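Local atomic coordinates of glutathione-specific gamma-glutamylcyclotransferase (Saccharomyces cerevisiae S288c, PDB entry 5HWK), a protein that cleaves glutathione to 5-oxo-L-proline and a Cys-Gly dipeptide, acting specifically on glutathione and not on other gamma-glutamyl peptides. Residues Ser6-Gly12 / Val95-Pro101; Thr25-Pro29 / His134-Leu138; Thr120-Val126 / Leu156-Ile162; Ser15-Pro20 / Asn112-Gln116. All coordinates share one frame; numbering follows the deposited sequence. Where two conformers were deposited one is given.

Interaction 1 of 4, residues Ser6-Gly12 / Val95-Pro101; sequences SGIWVLG and VVYYIPP. With BEZ (benzoic acid), chain C.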
# COMPACT_ATOMS: atom_id res chain seq x y z
N SER A 6 15.55 16.09 -7.73
CA SER A 6 15.28 17.34 -7.01
C SER A 6 14.29 17.14 -5.86
O SER A 6 14.67 17.12 -4.68
CB SER A 6 14.75 18.40 -7.97
OG SER A 6 15.13 19.70 -7.54
N GLY A 7 13.01 17.02 -6.20
CA GLY A 7 11.99 16.64 -5.24
C GLY A 7 11.96 15.13 -5.06
O GLY A 7 12.88 14.42 -5.44
N ILE A 8 10.87 14.65 -4.49
CA ILE A 8 10.76 13.22 -4.32
C ILE A 8 9.36 12.79 -4.69
O ILE A 8 8.38 13.54 -4.56
CB ILE A 8 11.17 12.66 -2.94
CG1 ILE A 8 10.08 12.95 -1.93
CG2 ILE A 8 12.50 13.24 -2.48
CD1 ILE A 8 10.05 14.33 -1.52
N TRP A 9 9.28 11.57 -5.17
CA TRP A 9 8.02 10.90 -5.43
C TRP A 9 7.79 9.96 -4.26
O TRP A 9 8.69 9.24 -3.86
CB TRP A 9 8.12 10.08 -6.71
CG TRP A 9 8.17 11.03 -7.93
CD1 TRP A 9 9.29 11.52 -8.57
CD2 TRP A 9 7.04 11.60 -8.63
NE1 TRP A 9 8.91 12.33 -9.60
CE2 TRP A 9 7.55 12.39 -9.68
CE3 TRP A 9 5.66 11.49 -8.47
CZ2 TRP A 9 6.72 13.08 -10.54
CZ3 TRP A 9 4.84 12.16 -9.35
CH2 TRP A 9 5.38 12.94 -10.38
N VAL A 10 6.58 10.03 -3.71
CA VAL A 10 6.21 9.22 -2.55
C VAL A 10 5.04 8.33 -2.95
O VAL A 10 4.01 8.84 -3.39
CB VAL A 10 5.80 10.13 -1.38
CG1 VAL A 10 5.32 9.29 -0.16
CG2 VAL A 10 6.92 11.04 -0.98
N LEU A 11 5.16 7.02 -2.71
CA LEU A 11 4.06 6.11 -2.97
C LEU A 11 3.07 6.17 -1.83
O LEU A 11 3.47 6.27 -0.67
CB LEU A 11 4.59 4.67 -2.99
CG LEU A 11 5.48 4.23 -4.14
CD1 LEU A 11 5.84 2.74 -3.93
CD2 LEU A 11 4.73 4.47 -5.40
N GLY A 12 1.79 6.17 -2.18
CA GLY A 12 0.76 5.96 -1.17
C GLY A 12 -0.04 4.71 -1.48
O GLY A 12 -0.54 4.55 -2.60
N VAL A 95 -1.36 5.36 -5.32
CA VAL A 95 -1.04 6.63 -5.97
C VAL A 95 0.44 6.90 -5.79
O VAL A 95 1.14 6.25 -5.01
CB VAL A 95 -1.85 7.84 -5.42
CG1 VAL A 95 -3.34 7.66 -5.63
CG2 VAL A 95 -1.51 8.11 -3.95
N VAL A 96 0.91 7.89 -6.52
CA VAL A 96 2.24 8.44 -6.32
C VAL A 96 2.15 9.96 -6.31
O VAL A 96 1.48 10.56 -7.17
CB VAL A 96 3.28 7.84 -7.28
CG1 VAL A 96 3.07 8.34 -8.67
CG2 VAL A 96 4.69 8.15 -6.79
N TYR A 97 2.75 10.58 -5.30
CA TYR A 97 2.75 12.02 -5.12
C TYR A 97 4.11 12.56 -5.44
O TYR A 97 5.12 11.92 -5.16
CB TYR A 97 2.52 12.34 -3.63
CG TYR A 97 1.12 12.04 -3.16
CD1 TYR A 97 0.09 12.91 -3.46
CD2 TYR A 97 0.82 10.87 -2.43
CE1 TYR A 97 -1.19 12.67 -3.06
CE2 TYR A 97 -0.49 10.61 -2.02
CZ TYR A 97 -1.47 11.53 -2.33
OH TYR A 97 -2.76 11.29 -1.94
N TYR A 98 4.16 13.77 -5.98
CA TYR A 98 5.44 14.47 -6.08
C TYR A 98 5.47 15.59 -5.06
O TYR A 98 4.53 16.40 -4.97
CB TYR A 98 5.62 15.11 -7.46
CG TYR A 98 6.96 15.83 -7.62
CD1 TYR A 98 8.15 15.11 -7.72
CD2 TYR A 98 7.04 17.22 -7.60
CE1 TYR A 98 9.37 15.74 -7.87
CE2 TYR A 98 8.26 17.86 -7.78
CZ TYR A 98 9.40 17.12 -7.91
OH TYR A 98 10.63 17.72 -8.04
N ILE A 99 6.56 15.65 -4.32
CA ILE A 99 6.81 16.66 -3.29
C ILE A 99 7.97 17.50 -3.78
O ILE A 99 9.08 16.98 -3.95
CB ILE A 99 7.13 16.02 -1.93
CG1 ILE A 99 6.14 14.89 -1.56
CG2 ILE A 99 7.28 17.10 -0.85
CD1 ILE A 99 4.72 15.32 -1.46
N PRO A 100 7.78 18.80 -4.01
CA PRO A 100 8.89 19.65 -4.52
C PRO A 100 10.03 19.75 -3.53
O PRO A 100 9.86 19.46 -2.33
CB PRO A 100 8.23 21.02 -4.73
CG PRO A 100 6.89 20.96 -4.01
CD PRO A 100 6.50 19.51 -3.86
N PRO A 101 11.23 20.08 -4.03
CA PRO A 101 12.41 20.19 -3.16
C PRO A 101 12.19 21.02 -1.91
O PRO A 101 12.73 20.68 -0.84
CB PRO A 101 13.45 20.87 -4.07
CG PRO A 101 13.01 20.59 -5.46
CD PRO A 101 11.51 20.41 -5.43
C BEZ C . 0.66 4.85 2.81
O1 BEZ C . -0.42 5.28 2.48
O2 BEZ C . 1.40 4.47 1.89
C1 BEZ C . 1.04 4.70 4.25
C2 BEZ C . 2.18 3.98 4.54
C3 BEZ C . 2.54 3.75 5.87
C4 BEZ C . 1.81 4.32 6.90
C5 BEZ C . 0.70 5.08 6.59
C6 BEZ C . 0.28 5.28 5.27
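The backbone N of Val10 donates to Tyr97 O at 2.8 Å, and Tyr97 N returns the bond to Val10 O almost straight. Paired bonds of the same kind join Ile8 to Ile99 and Gly12 to Val95, with Trp9-Tyr98 and Leu11-Val96 as the non-hydrogen-bonded pairs between them. On the face that carries Trp9, Leu11, Val96 and Tyr98, the aromatic pair does most of the work. Trp9 CG is anti to its own carbonyl carbon (chi1 -71°), which lays the indole across Tyr98. Tyr98 CB sits 3.5 Å from the centroid of the six-membered ring of Trp9, nearly on the ring normal, as a CH-pi contact. Tyr98 CD1 covers the same face nearer its rim, 3.4 Å from Trp9 CE2, and the two ring planes are inclined at 52°. Strand 8-12 also bonds to strand 154-163, through Trp9 and Leu11 with Ser159, so it closes the sheet into a barrel, as in the gamma-glutamylcyclotransferase family. With an alanine in place of Trp9, Tyr98 would probably lose the surface under its CB and CD1, and a gap would open beside Val96. The extended Tyr98 side chain carries its OH to Gly7 N, a weak bond of 3.1 Å. At the other end, Gly12 CA lies 3.5 Å from O2 of benzoic acid; Gly12, like Val10 and Leu11, is assigned to substrate binding by similarity.

Interaction 2 of 4, residues Thr25-Pro29 / His134-Leu138; sequences THRIP and HEAEL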
# COMPACT_ATOMS: atom_id res chain seq x y z
N THR A 25 2.58 18.39 -5.54
CA THR A 25 2.22 19.07 -6.78
C THR A 25 1.79 18.14 -7.91
O THR A 25 1.34 18.65 -8.96
CB THR A 25 3.35 19.96 -7.30
OG1 THR A 25 4.47 19.12 -7.55
CG2 THR A 25 3.74 21.03 -6.28
N HIS A 26 1.91 16.83 -7.74
CA HIS A 26 1.29 15.83 -8.60
C HIS A 26 0.74 14.72 -7.71
O HIS A 26 1.34 14.38 -6.67
CB HIS A 26 2.32 15.16 -9.53
CG HIS A 26 3.00 16.11 -10.45
ND1 HIS A 26 2.53 16.38 -11.71
CD2 HIS A 26 4.11 16.87 -10.28
CE1 HIS A 26 3.34 17.25 -12.30
NE2 HIS A 26 4.30 17.57 -11.45
N ARG A 27 -0.37 14.13 -8.16
CA ARG A 27 -0.97 12.96 -7.50
C ARG A 27 -1.45 12.08 -8.64
O ARG A 27 -2.44 12.40 -9.30
CB ARG A 27 -2.15 13.36 -6.60
CG ARG A 27 -2.81 12.18 -5.99
CD ARG A 27 -4.04 12.58 -5.14
NE ARG A 27 -4.63 11.48 -4.38
CZ ARG A 27 -5.57 10.67 -4.87
NH1 ARG A 27 -6.01 10.85 -6.11
NH2 ARG A 27 -6.09 9.71 -4.09
N ILE A 28 -0.73 10.99 -8.91
CA ILE A 28 -0.97 10.16 -10.08
C ILE A 28 -1.51 8.81 -9.62
O ILE A 28 -0.80 8.10 -8.91
CB ILE A 28 0.33 9.95 -10.88
CG1 ILE A 28 0.93 11.29 -11.33
CG2 ILE A 28 0.07 8.96 -12.02
CD1 ILE A 28 2.23 11.13 -12.03
N PRO A 29 -2.73 8.42 -10.02
CA PRO A 29 -3.22 7.07 -9.70
C PRO A 29 -2.27 6.06 -10.32
O PRO A 29 -1.78 6.26 -11.44
CB PRO A 29 -4.59 7.01 -10.38
CG PRO A 29 -4.97 8.41 -10.62
CD PRO A 29 -3.71 9.17 -10.82
N HIS A 134 -3.71 10.17 -17.12
CA HIS A 134 -2.45 10.56 -16.51
C HIS A 134 -1.21 10.00 -17.21
O HIS A 134 -0.10 10.25 -16.74
CB HIS A 134 -2.40 10.16 -15.02
CG HIS A 134 -3.41 10.87 -14.17
ND1 HIS A 134 -4.71 10.43 -14.04
CD2 HIS A 134 -3.30 11.96 -13.37
CE1 HIS A 134 -5.36 11.22 -13.20
NE2 HIS A 134 -4.52 12.16 -12.78
N GLU A 135 -1.36 9.25 -18.30
CA GLU A 135 -0.21 8.63 -18.96
C GLU A 135 0.88 9.65 -19.31
O GLU A 135 2.07 9.41 -19.10
CB GLU A 135 -0.66 7.87 -20.22
N ALA A 136 0.49 10.79 -19.88
CA ALA A 136 1.48 11.80 -20.26
C ALA A 136 2.21 12.35 -19.05
O ALA A 136 3.43 12.58 -19.09
CB ALA A 136 0.79 12.94 -21.01
N GLU A 137 1.48 12.60 -17.97
CA GLU A 137 2.08 13.06 -16.72
C GLU A 137 3.05 12.02 -16.16
O GLU A 137 4.17 12.34 -15.75
CB GLU A 137 0.96 13.36 -15.72
CG GLU A 137 1.42 13.99 -14.44
CD GLU A 137 0.26 14.28 -13.51
OE1 GLU A 137 -0.88 13.88 -13.82
OE2 GLU A 137 0.50 14.90 -12.45
N LEU A 138 2.64 10.75 -16.14
CA LEU A 138 3.57 9.71 -15.68
C LEU A 138 4.79 9.65 -16.60
O LEU A 138 5.92 9.51 -16.13
CB LEU A 138 2.85 8.36 -15.62
CG LEU A 138 3.77 7.20 -15.24
CD1 LEU A 138 4.35 7.40 -13.85
CD2 LEU A 138 2.94 5.91 -15.28
O HOH W 1 -1.49 15.32 -10.50
O HOH W 2 -3.61 14.74 -10.95
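A polar and apolar junction between His26-Pro29 and His134-Leu138 joins strand 26-33 to the N-terminal end of helix 135-144, which follows strand 119-129 and lies beside the barrel sheet. Its shortest bond runs from His26 ND1 to Glu137 OE2 at 2.6 Å. The acceptor lies in the imidazole plane at the ring edge and uses its anti lone pair, while the ring and carboxylate planes stand 55° apart. Glu137 reaches this position with CG anti to the backbone N (chi1 -173°) and the chain extended beyond it. A water gives a second bond to Glu137 OE2 and accepts from Arg27 N at 2.9 Å, which ties the carboxylate to the strand backbone as well. The aliphatic part of Glu137 lies alongside Ile28, the two running in opposite directions, with Ile28 CD1 3.8 Å from Glu137 CG. Farther along, Pro29 CD stands over the centre of the His134 ring, 3.5 Å from its centroid, in a CH-pi contact. His134 ND1 is held by Asn131, and at the ring edge a second water links His134 NE2 to Arg27 O. A leucine in place of Glu137 would probably leave His26 ND1 and the first water without their shared acceptor and let the imidazole turn. At so short a distance, the carboxylate is likely to favour the hydrogen on ND1 of His26 and might also stabilise a positively charged ring, although the charge is not observed directly.

Interaction 3 of 4, residues Thr120-Val126 / Leu156-Ile162; sequences TLHEVEV and LLTSVYI. With BEZ (benzoic acid), chain C.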
# COMPACT_ATOMS: atom_id res chain seq x y z
N THR A 120 8.98 1.82 8.48
CA THR A 120 10.28 2.40 8.09
C THR A 120 10.22 2.95 6.69
O THR A 120 9.39 2.54 5.85
CB THR A 120 11.39 1.34 8.24
OG1 THR A 120 11.02 0.14 7.54
CG2 THR A 120 11.65 1.01 9.72
N LEU A 121 11.09 3.92 6.44
CA LEU A 121 11.08 4.65 5.18
C LEU A 121 12.10 3.98 4.26
O LEU A 121 13.24 3.75 4.67
CB LEU A 121 11.51 6.08 5.46
CG LEU A 121 11.57 6.98 4.24
CD1 LEU A 121 10.23 7.11 3.54
CD2 LEU A 121 12.10 8.34 4.70
N HIS A 122 11.67 3.68 3.03
CA HIS A 122 12.50 3.01 2.04
C HIS A 122 12.49 3.79 0.74
O HIS A 122 11.53 4.46 0.40
CB HIS A 122 12.03 1.61 1.78
CG HIS A 122 12.05 0.76 3.00
ND1 HIS A 122 13.07 -0.12 3.28
CD2 HIS A 122 11.21 0.70 4.06
CE1 HIS A 122 12.83 -0.73 4.42
NE2 HIS A 122 11.72 -0.23 4.93
N GLU A 123 13.60 3.71 0.01
CA GLU A 123 13.66 4.27 -1.32
C GLU A 123 13.81 3.12 -2.30
O GLU A 123 14.70 2.26 -2.13
CB GLU A 123 14.87 5.21 -1.42
CG GLU A 123 14.63 6.62 -0.93
CD GLU A 123 14.29 6.74 0.55
OE1 GLU A 123 14.99 6.16 1.41
OE2 GLU A 123 13.28 7.43 0.86
N VAL A 124 12.94 3.09 -3.30
CA VAL A 124 12.85 1.97 -4.21
C VAL A 124 12.56 2.47 -5.61
O VAL A 124 11.90 3.48 -5.80
CB VAL A 124 11.84 0.90 -3.76
CG1 VAL A 124 10.42 1.46 -3.75
CG2 VAL A 124 11.99 -0.36 -4.60
N GLU A 125 13.10 1.77 -6.60
CA GLU A 125 12.77 2.03 -8.00
C GLU A 125 11.58 1.16 -8.38
O GLU A 125 11.66 -0.07 -8.22
CB GLU A 125 13.96 1.69 -8.90
CG GLU A 125 15.04 2.76 -8.93
CD GLU A 125 16.27 2.37 -9.76
OE1 GLU A 125 16.46 1.17 -10.02
OE2 GLU A 125 17.05 3.25 -10.15
N VAL A 126 10.48 1.76 -8.83
CA VAL A 126 9.26 1.00 -9.06
C VAL A 126 8.71 1.18 -10.47
O VAL A 126 8.75 2.28 -11.04
CB VAL A 126 8.19 1.33 -7.99
CG1 VAL A 126 7.75 2.75 -8.07
CG2 VAL A 126 7.03 0.39 -8.13
N LEU A 156 10.42 4.43 -11.74
CA LEU A 156 10.45 5.70 -11.01
C LEU A 156 11.11 5.45 -9.66
O LEU A 156 10.70 4.52 -8.93
CB LEU A 156 9.02 6.24 -10.83
CG LEU A 156 8.87 7.66 -10.30
CD1 LEU A 156 9.46 8.67 -11.31
CD2 LEU A 156 7.40 8.00 -10.00
N LEU A 157 12.10 6.28 -9.28
CA LEU A 157 12.65 6.27 -7.92
C LEU A 157 11.64 6.92 -6.96
O LEU A 157 11.24 8.08 -7.16
CB LEU A 157 14.02 6.97 -7.85
CG LEU A 157 14.59 7.10 -6.43
CD1 LEU A 157 14.87 5.72 -5.82
CD2 LEU A 157 15.84 7.97 -6.38
N THR A 158 11.21 6.16 -5.94
CA THR A 158 10.15 6.60 -5.03
C THR A 158 10.53 6.28 -3.60
O THR A 158 11.28 5.35 -3.32
CB THR A 158 8.80 5.91 -5.32
OG1 THR A 158 8.88 4.50 -5.02
CG2 THR A 158 8.35 6.08 -6.73
N SER A 159 9.97 7.05 -2.68
CA SER A 159 10.02 6.76 -1.26
C SER A 159 8.70 6.14 -0.84
O SER A 159 7.66 6.46 -1.41
CB SER A 159 10.25 8.04 -0.45
OG SER A 159 11.57 8.53 -0.68
N VAL A 160 8.77 5.20 0.10
CA VAL A 160 7.56 4.53 0.57
C VAL A 160 7.79 4.14 2.02
O VAL A 160 8.88 3.75 2.40
CB VAL A 160 7.30 3.30 -0.35
CG1 VAL A 160 8.47 2.30 -0.30
CG2 VAL A 160 5.95 2.60 -0.01
N TYR A 161 6.72 4.19 2.83
CA TYR A 161 6.77 3.69 4.21
C TYR A 161 6.19 2.29 4.26
O TYR A 161 5.06 2.09 3.82
CB TYR A 161 5.95 4.61 5.13
CG TYR A 161 6.66 5.84 5.60
CD1 TYR A 161 7.63 5.77 6.61
CD2 TYR A 161 6.44 7.07 4.98
CE1 TYR A 161 8.27 6.93 7.08
CE2 TYR A 161 7.07 8.23 5.44
CZ TYR A 161 8.03 8.13 6.46
OH TYR A 161 8.65 9.24 6.97
N ILE A 162 6.95 1.36 4.84
CA ILE A 162 6.61 -0.05 4.85
C ILE A 162 6.77 -0.59 6.25
O ILE A 162 7.74 -0.26 6.94
CB ILE A 162 7.58 -0.85 3.92
CG1 ILE A 162 7.33 -0.41 2.48
CG2 ILE A 162 7.37 -2.38 4.12
CD1 ILE A 162 8.17 -1.12 1.45
C BEZ C . 0.66 4.85 2.81
O1 BEZ C . -0.42 5.28 2.48
O2 BEZ C . 1.40 4.47 1.89
C1 BEZ C . 1.04 4.70 4.25
C2 BEZ C . 2.18 3.98 4.54
C3 BEZ C . 2.54 3.75 5.87
C4 BEZ C . 1.81 4.32 6.90
C5 BEZ C . 0.70 5.08 6.59
C6 BEZ C . 0.28 5.28 5.27
O HOH W 3 9.49 -1.75 9.10
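Tyr161 packs against Leu121 where two long antiparallel strands, 119-129 and 154-163, lie side by side in the barrel sheet of the gamma-glutamylcyclotransferase fold. Of its side chain, CB meets the ligand, 3.6 Å from C3 of benzoic acid, beside the backbone O of the same residue. CG stands anti to the carbonyl carbon (chi1 -83°), which carries the ring back toward the neighbouring strand. There CD1 lies 3.8 Å from Thr120 O, and CE1 approaches Leu121 CB at 3.7 Å. Leu121 CD1 then covers the middle of the ring, 3.8 Å from its centroid and close to the ring normal, a CH-pi contact. At the tip, the hydroxyl of Tyr161 is hydrogen-bonded to Val107 O, which holds the far end of the ring. The opposite face of the pair carries His122, Val124 and Val126 with Thr158, Val160 and Ile162, and its Thr158 and Val160 side chains touch Leu11 of strand 8-12. On this face Val126 CG1 packs against Thr158 CG2 at 3.6 Å. Val124 O accepts twice from Thr158: from N at 2.8 Å, nearly in line with the carbonyl, and from OG1 at 3.3 Å, above the carbonyl plane.

Interaction 4 of 4, residues Ser15-Pro20 / Asn112-Gln116; sequences SLIYKP and NVREQ. With BEZ (benzoic acid), chain C; PO4 (phosphate ion), chain D.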
# COMPACT_ATOMS: atom_id res chain seq x y z
N SER A 15 -3.41 5.13 3.99
CA SER A 15 -4.07 6.39 4.28
C SER A 15 -3.50 7.55 3.50
O SER A 15 -4.19 8.56 3.41
CB SER A 15 -4.06 6.72 5.78
OG SER A 15 -2.75 6.90 6.27
N LEU A 16 -2.28 7.47 2.95
CA LEU A 16 -1.82 8.62 2.15
C LEU A 16 -2.65 8.77 0.89
O LEU A 16 -2.60 9.85 0.28
CB LEU A 16 -0.35 8.47 1.76
CG LEU A 16 0.66 8.67 2.89
CD1 LEU A 16 2.07 8.10 2.48
CD2 LEU A 16 0.76 10.14 3.30
N ILE A 17 -3.38 7.74 0.46
CA ILE A 17 -4.22 7.88 -0.73
C ILE A 17 -5.30 8.93 -0.50
O ILE A 17 -5.55 9.80 -1.33
CB ILE A 17 -4.85 6.53 -1.12
CG1 ILE A 17 -3.78 5.57 -1.58
CG2 ILE A 17 -5.84 6.77 -2.25
CD1 ILE A 17 -4.31 4.14 -1.87
N TYR A 18 -5.99 8.84 0.63
CA TYR A 18 -7.14 9.70 0.86
C TYR A 18 -6.89 10.80 1.88
O TYR A 18 -7.75 11.70 2.01
CB TYR A 18 -8.37 8.89 1.27
CG TYR A 18 -8.12 8.02 2.47
CD1 TYR A 18 -8.13 8.54 3.77
CD2 TYR A 18 -7.85 6.68 2.31
CE1 TYR A 18 -7.92 7.75 4.87
CE2 TYR A 18 -7.65 5.86 3.42
CZ TYR A 18 -7.66 6.43 4.68
OH TYR A 18 -7.43 5.66 5.79
N LYS A 19 -5.77 10.75 2.61
CA LYS A 19 -5.35 11.83 3.50
C LYS A 19 -3.95 12.18 3.00
O LYS A 19 -2.94 11.68 3.54
CB LYS A 19 -5.35 11.36 4.95
CG LYS A 19 -4.98 12.42 5.96
CD LYS A 19 -5.39 12.00 7.36
CE LYS A 19 -4.42 12.50 8.41
NZ LYS A 19 -3.14 11.75 8.34
N PRO A 20 -3.85 13.01 1.97
CA PRO A 20 -2.57 13.18 1.27
C PRO A 20 -1.55 13.92 2.11
O PRO A 20 -1.89 14.57 3.11
CB PRO A 20 -2.96 14.03 0.05
CG PRO A 20 -4.18 14.79 0.52
CD PRO A 20 -4.93 13.82 1.38
N ASN A 112 3.69 11.11 11.38
CA ASN A 112 3.39 11.68 12.69
C ASN A 112 1.90 11.88 12.92
O ASN A 112 1.47 12.01 14.07
CB ASN A 112 4.11 13.03 12.88
CG ASN A 112 5.60 12.87 13.04
OD1 ASN A 112 6.09 11.76 13.14
ND2 ASN A 112 6.32 14.00 13.07
N VAL A 113 1.10 11.90 11.85
CA VAL A 113 -0.34 12.12 11.91
C VAL A 113 -1.12 10.88 11.51
O VAL A 113 -2.35 10.97 11.26
CB VAL A 113 -0.78 13.31 11.05
CG1 VAL A 113 -0.19 14.61 11.58
CG2 VAL A 113 -0.43 13.04 9.57
N ARG A 114 -0.48 9.72 11.41
CA ARG A 114 -1.18 8.53 10.94
C ARG A 114 -0.55 7.28 11.56
O ARG A 114 0.14 7.35 12.57
CB ARG A 114 -1.24 8.50 9.41
CG ARG A 114 0.11 8.48 8.77
CD ARG A 114 -0.00 8.69 7.26
NE ARG A 114 -0.14 10.10 6.88
CZ ARG A 114 -1.11 10.59 6.12
NH1 ARG A 114 -2.07 9.79 5.67
NH2 ARG A 114 -1.10 11.89 5.80
N GLU A 115 -0.85 6.13 10.97
CA GLU A 115 -0.31 4.87 11.45
C GLU A 115 1.21 4.96 11.33
O GLU A 115 1.75 5.46 10.33
CB GLU A 115 -0.81 3.77 10.52
CG GLU A 115 -2.36 3.80 10.34
CD GLU A 115 -2.89 4.87 9.35
OE1 GLU A 115 -2.26 5.27 8.32
OE2 GLU A 115 -4.01 5.36 9.56
N GLN A 116 1.92 4.51 12.37
CA GLN A 116 3.33 4.86 12.46
C GLN A 116 4.18 3.78 13.12
O GLN A 116 5.36 3.61 12.75
CB GLN A 116 3.49 6.18 13.26
CG GLN A 116 4.91 6.69 13.31
CD GLN A 116 5.00 8.14 13.77
OE1 GLN A 116 4.24 8.58 14.64
NE2 GLN A 116 5.93 8.91 13.16
C BEZ C . 0.66 4.85 2.81
O1 BEZ C . -0.42 5.28 2.48
O2 BEZ C . 1.40 4.47 1.89
C1 BEZ C . 1.04 4.70 4.25
C2 BEZ C . 2.18 3.98 4.54
C3 BEZ C . 2.54 3.75 5.87
C4 BEZ C . 1.81 4.32 6.90
C5 BEZ C . 0.70 5.08 6.59
C6 BEZ C . 0.28 5.28 5.27
P PO4 D . -0.14 2.51 14.98
O1 PO4 D . 0.30 1.40 15.94
O2 PO4 D . 0.92 3.58 14.89
O3 PO4 D . -1.54 3.02 15.36
O4 PO4 D . -0.30 1.85 13.57
O HOH W 4 -2.29 3.47 6.28
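Ser15 OG is held between two side chains of the 112-116 loop: it donates to Glu115 OE1 at 2.7 Å, on the syn lone pair, and accepts from Arg114 NH1 at 3.0 Å, in the guanidinium plane. Arg114 is folded to do this. Its CG lies between the backbone N and the carbonyl carbon (chi1 60°), and a bend at chi3 (82°) turns the guanidinium toward Lys19, whose carbonyl O takes end-on bonds from both NH1 and NH2, the latter at 2.9 Å. Arg114 NE is satisfied by Tyr110 O. Leu16 CD2 covers one face of the guanidinium, 3.4 Å from CZ. Over the opposite face comes Lys19 NZ, bent back at chi3 and chi4 and only 3.2 Å from Arg114 CZ; its bond to Val113 O at 3.1 Å, made from above the carbonyl plane, probably offsets part of the cost of two like charges so close, which may lower the proton affinity of the lysine. Glu115 is bent at chi2 (78°), which brings OE1 to Ser15 and to a water that also accepts from Ser15 N. Leu16 N donates to O1 of benzoic acid at 2.9 Å, while Arg114 CD approaches the ligand's ring. This benzoic acid pocket probably corresponds to the substrate site of the gamma-glutamylcyclotransferase fold: the turn after the first strand supplies backbone N-H groups to a carboxylate, and Glu115, the proton acceptor by similarity, faces the ring.

Overall arrangement
From the N terminus, strand 8-12, the turn 15-20 and strand 26-33 open interactions 1, 4 and 2 in that order. Strand 91-99 closes interaction 1, the 112-116 loop closes interaction 4, and helix 135-144 closes interaction 2, so these three cross one another. Interaction 3 opens at 120-126, crosses interaction 2 and is closed by 156-162, in series with interactions 1 and 4. Strand 26-33 lies next to strand 91-99 and brings interaction 2 against interaction 1, whereas Ser159 of interaction 3 bonds to strand 8-12 on its other flank. Arg27 and Tyr97 reach Ile17 and Leu16, tying the barrel to the pocket, and interactions 1, 3 and 4 all touch benzoic acid.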